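Local coordinates for uncharacterized protein (PDB 3CLQ) that is of unknown function but carries the AllG family signature of oxamate carbamoyltransferase subunits, which suggests a related role, at residues Y114-K119 / T129-Q134; L345-K350 / T367-L372. One frame throughout, in Å; residues are numbered along the deposited sequence.

Interaction 1: residues Y114-K119 / T129-Q134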
# COMPACT_ATOMS: atom_id res chain seq x y z
N TYR B 114 -22.11 15.35 2.03
CA TYR B 114 -21.82 14.38 3.06
C TYR B 114 -20.43 14.61 3.60
O TYR B 114 -19.54 14.99 2.84
CB TYR B 114 -21.98 12.97 2.51
CG TYR B 114 -23.36 12.46 2.70
CD1 TYR B 114 -24.39 12.87 1.86
CD2 TYR B 114 -23.66 11.62 3.76
CE1 TYR B 114 -25.71 12.43 2.06
CE2 TYR B 114 -24.97 11.17 3.97
CZ TYR B 114 -25.98 11.59 3.12
OH TYR B 114 -27.26 11.16 3.33
N VAL B 115 -20.26 14.41 4.90
CA VAL B 115 -18.94 14.52 5.55
C VAL B 115 -18.59 13.25 6.34
O VAL B 115 -19.49 12.55 6.78
CB VAL B 115 -18.87 15.75 6.51
CG1 VAL B 115 -18.82 17.04 5.72
CG2 VAL B 115 -20.05 15.77 7.50
N HIS B 116 -17.29 12.95 6.47
CA HIS B 116 -16.79 11.91 7.41
C HIS B 116 -17.09 12.37 8.83
O HIS B 116 -16.87 13.53 9.16
CB HIS B 116 -15.26 11.78 7.38
CG HIS B 116 -14.68 11.46 6.04
ND1 HIS B 116 -14.80 12.30 4.96
CD2 HIS B 116 -13.92 10.42 5.63
CE1 HIS B 116 -14.17 11.77 3.93
NE2 HIS B 116 -13.63 10.63 4.31
N ILE B 117 -17.54 11.48 9.69
CA ILE B 117 -17.63 11.84 11.09
C ILE B 117 -16.55 11.07 11.83
O ILE B 117 -16.62 9.84 11.91
CB ILE B 117 -18.96 11.48 11.68
CG1 ILE B 117 -20.08 11.89 10.75
CG2 ILE B 117 -19.11 12.15 13.01
CD1 ILE B 117 -21.28 10.97 10.82
N ILE B 118 -15.58 11.79 12.36
CA ILE B 118 -14.38 11.21 12.94
C ILE B 118 -14.31 11.61 14.40
O ILE B 118 -14.36 12.79 14.71
CB ILE B 118 -13.11 11.72 12.21
CG1 ILE B 118 -13.07 11.21 10.78
CG2 ILE B 118 -11.85 11.29 12.91
CD1 ILE B 118 -12.06 11.93 9.94
N LYS B 119 -14.19 10.66 15.30
CA LYS B 119 -14.34 10.96 16.71
C LYS B 119 -13.08 10.54 17.42
O LYS B 119 -12.57 9.48 17.14
CB LYS B 119 -15.54 10.21 17.28
CG LYS B 119 -15.99 10.63 18.65
CD LYS B 119 -17.34 9.96 18.98
CE LYS B 119 -17.32 9.21 20.33
NZ LYS B 119 -16.47 7.96 20.27
N THR B 129 -14.84 16.23 7.62
CA THR B 129 -14.44 16.71 6.28
C THR B 129 -15.35 16.13 5.26
O THR B 129 -15.91 15.07 5.47
CB THR B 129 -13.01 16.32 5.80
OG1 THR B 129 -12.52 15.15 6.49
CG2 THR B 129 -12.07 17.45 5.99
N ASN B 130 -15.47 16.80 4.12
CA ASN B 130 -16.28 16.29 3.03
C ASN B 130 -15.52 15.18 2.33
O ASN B 130 -14.39 14.85 2.72
CB ASN B 130 -16.56 17.38 2.00
CG ASN B 130 -15.33 17.75 1.23
OD1 ASN B 130 -14.34 17.02 1.27
ND2 ASN B 130 -15.36 18.89 0.55
N LEU B 131 -16.16 14.63 1.31
CA LEU B 131 -15.62 13.54 0.54
C LEU B 131 -14.92 14.03 -0.71
O LEU B 131 -15.22 15.10 -1.23
CB LEU B 131 -16.74 12.59 0.14
CG LEU B 131 -17.29 11.68 1.23
CD1 LEU B 131 -17.82 12.51 2.40
CD2 LEU B 131 -18.39 10.82 0.66
N SER B 132 -14.00 13.22 -1.20
CA SER B 132 -13.44 13.43 -2.52
C SER B 132 -14.51 13.17 -3.57
O SER B 132 -15.08 12.08 -3.66
CB SER B 132 -12.26 12.47 -2.73
OG SER B 132 -11.99 12.28 -4.11
N GLU B 133 -14.82 14.18 -4.36
CA GLU B 133 -15.41 13.94 -5.67
C GLU B 133 -14.19 13.31 -6.30
O GLU B 133 -13.11 13.41 -5.72
CB GLU B 133 -15.73 15.27 -6.30
CG GLU B 133 -16.33 16.22 -5.28
CD GLU B 133 -16.26 17.67 -5.72
OE1 GLU B 133 -15.41 18.40 -5.15
OE2 GLU B 133 -17.05 18.07 -6.62
N GLN B 134 -14.28 12.61 -7.42
CA GLN B 134 -13.04 11.84 -7.69
C GLN B 134 -12.30 12.23 -8.95
O GLN B 134 -11.21 11.72 -9.22
CB GLN B 134 -13.28 10.33 -7.60
CG GLN B 134 -13.34 9.77 -6.17
CD GLN B 134 -12.01 9.15 -5.69
OE1 GLN B 134 -11.69 7.99 -6.00
NE2 GLN B 134 -11.24 9.93 -4.95

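Interaction 2: residues L345-K350 / T367-L372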
# COMPACT_ATOMS: atom_id res chain seq x y z
N LEU B 345 12.62 18.05 12.77
CA LEU B 345 12.69 17.73 14.19
C LEU B 345 13.12 18.91 15.06
O LEU B 345 12.86 18.93 16.26
CB LEU B 345 13.70 16.61 14.42
CG LEU B 345 13.39 15.17 14.04
CD1 LEU B 345 14.62 14.30 14.16
CD2 LEU B 345 12.27 14.62 14.91
N GLU B 346 13.81 19.87 14.47
CA GLU B 346 14.33 21.01 15.22
C GLU B 346 13.21 22.01 15.42
O GLU B 346 13.28 22.89 16.28
CB GLU B 346 15.46 21.66 14.46
CG GLU B 346 16.56 20.70 14.08
CD GLU B 346 17.54 21.33 13.13
OE1 GLU B 346 17.48 22.57 12.94
OE2 GLU B 346 18.37 20.60 12.56
N ILE B 347 12.17 21.82 14.62
CA ILE B 347 10.99 22.65 14.64
C ILE B 347 9.90 22.05 15.52
O ILE B 347 8.93 22.72 15.87
CB ILE B 347 10.43 22.73 13.22
CG1 ILE B 347 10.63 24.09 12.62
CG2 ILE B 347 8.94 22.57 13.20
CD1 ILE B 347 9.77 24.18 11.37
N THR B 348 10.03 20.77 15.87
CA THR B 348 8.91 20.06 16.47
C THR B 348 9.23 19.61 17.88
O THR B 348 10.38 19.59 18.28
CB THR B 348 8.53 18.85 15.62
OG1 THR B 348 9.71 18.12 15.26
CG2 THR B 348 7.81 19.30 14.36
N THR B 349 8.21 19.23 18.65
CA THR B 349 8.42 18.97 20.07
C THR B 349 8.99 17.57 20.41
O THR B 349 9.90 17.46 21.25
CB THR B 349 7.14 19.23 20.89
OG1 THR B 349 6.57 20.49 20.49
CG2 THR B 349 7.46 19.25 22.37
N LYS B 350 8.45 16.52 19.79
CA LYS B 350 9.02 15.16 19.90
C LYS B 350 8.47 14.27 18.80
O LYS B 350 7.54 14.67 18.11
CB LYS B 350 8.78 14.52 21.28
CG LYS B 350 7.32 14.19 21.60
CD LYS B 350 7.18 13.37 22.89
CE LYS B 350 7.47 14.22 24.13
NZ LYS B 350 7.07 13.49 25.37
N THR B 367 6.49 15.76 15.50
CA THR B 367 5.22 16.32 15.97
C THR B 367 5.37 17.56 16.84
O THR B 367 6.20 17.60 17.74
CB THR B 367 4.50 15.31 16.85
OG1 THR B 367 4.94 13.99 16.51
CG2 THR B 367 3.02 15.42 16.69
N GLY B 368 4.49 18.54 16.60
CA GLY B 368 4.37 19.69 17.47
C GLY B 368 5.30 20.80 17.05
O GLY B 368 6.29 21.08 17.73
N ILE B 369 4.98 21.39 15.90
CA ILE B 369 5.64 22.59 15.41
C ILE B 369 5.54 23.67 16.44
O ILE B 369 4.44 24.09 16.80
CB ILE B 369 4.97 23.14 14.14
CG1 ILE B 369 5.14 22.15 12.99
CG2 ILE B 369 5.59 24.45 13.78
CD1 ILE B 369 4.04 22.18 11.95
N ASP B 370 6.70 24.11 16.92
CA ASP B 370 6.78 25.00 18.04
C ASP B 370 7.20 26.38 17.54
O ASP B 370 8.32 26.58 17.04
CB ASP B 370 7.79 24.44 19.03
CG ASP B 370 8.12 25.41 20.14
OD1 ASP B 370 8.64 24.95 21.18
OD2 ASP B 370 7.87 26.64 20.00
N VAL B 371 6.28 27.33 17.70
CA VAL B 371 6.49 28.71 17.31
C VAL B 371 7.88 29.23 17.67
O VAL B 371 8.55 29.84 16.86
CB VAL B 371 5.44 29.61 17.97
CG1 VAL B 371 6.00 31.00 18.17
CG2 VAL B 371 4.19 29.66 17.13
N LEU B 372 8.29 28.97 18.90
CA LEU B 372 9.53 29.50 19.44
C LEU B 372 10.74 28.97 18.67
O LEU B 372 11.68 29.70 18.37
CB LEU B 372 9.63 29.09 20.91
CG LEU B 372 10.36 29.91 21.97
CD1 LEU B 372 9.74 31.28 22.16
CD2 LEU B 372 10.33 29.14 23.28

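Interaction 1: residues Y114-K119 / T129-Q134
The open end of a beta hairpin, formed by strands 114-120 and 126-130, is held here by a backbone carbonyl that takes two donors from one histidine. The hairpin lies at the edge of a four-stranded antiparallel sheet, with strand 126-130 outermost in the chain and 114-120 paired on its other side with strand 26-33. His116 N donates to Thr129 O at 2.7 Å, approaching nearly along the C=O axis with an N-H...O angle of 146°. The imidazole of the same residue adds a second bond, ND1 to Thr129 O at 3.0 Å, and this one is straighter at 162°. With CG anti to the carbonyl carbon (chi1 -57°), the ring swings to the side of its own backbone N, so that ND1 and the amide N-H converge on the one carbonyl; Thr129 O sits at the ring edge, in its plane, while ND1 stands above the plane of the carbonyl. The ring also has Asn130 O near its plane, 3.3 Å from CE1. Its far nitrogen, NE2, is hydrogen-bonded to Thr236 OG1, and Thr129 OG1 in turn reaches Pro235 O, which ties the hairpin to the start of helix 234-247. Past the last paired residues Leu131 turns back toward the first strand: its CD1 approaches the backbone carbonyl there, 3.0 Å from Tyr114 O, touches Tyr114 CB more loosely and lies oblique to the imidazole. Both imidazole nitrogens are therefore engaged, and with ND1 acting as donor the buried ring is fixed in rotation; if neutral, it would probably carry its proton on ND1 and accept at NE2.

Interaction 2: residues L345-K350 / T367-L372
Ile347 and Ile369 lie side by side and point the same way, CG2 of the first against CG1 of the second at 3.8 Å, while Thr348 brings its CG2 to the same Ile369 CG1. Here strand 348-352 pairs antiparallel with strand 363-369. Thr349 turns its hydroxyl back onto the partner chain: with OG1 anti to the carbonyl carbon (chi1 -47°), it donates to Gly368 O at 2.8 Å, in the carbonyl plane and on a lone pair. Thr349 and Lys350 together face Thr367 in a classic beta bulge. Thr367 O accepts from Thr349 N at 2.7 Å and from Lys350 N at 3.2 Å, and Thr367 N returns a bond to Lys350 O at 3.0 Å. Beyond the bulge, Asp370 N donates almost along the C=O axis to Ile347 O at 2.8 Å. The Asp370 carboxylate, CG anti to the backbone N, N-caps helix 371-377 by accepting from Leu372 N at 2.6 Å, and it also takes a bond from Thr255 OG1. Lys350 NZ leads to a salt bridge with Glu15. Amides of both segments and the Thr349 hydroxyl thus grip the end of strand 363-369, and the buried carboxylate, bonded at a helix start, would probably be stabilised as the anion.

In the fold
The two contacts follow one another along the chain and lie on opposite sides of its centre, their own centres 29 Å apart and their nearest atoms about 16 Å apart, so neither touches the other. Interaction 1 closes a hairpin within the part of the chain that resembles AllG, in a four-stranded antiparallel sheet; interaction 2 belongs to a separate three-stranded sheet and leads from a strand into a helix. Both draw on strand backbones, yet helix 6-23 packs on 345-350 and 367-372, whereas helix 146-168 flanks 114-119 and 129-134. No active site is established for this protein, and neither contact can be assigned to one.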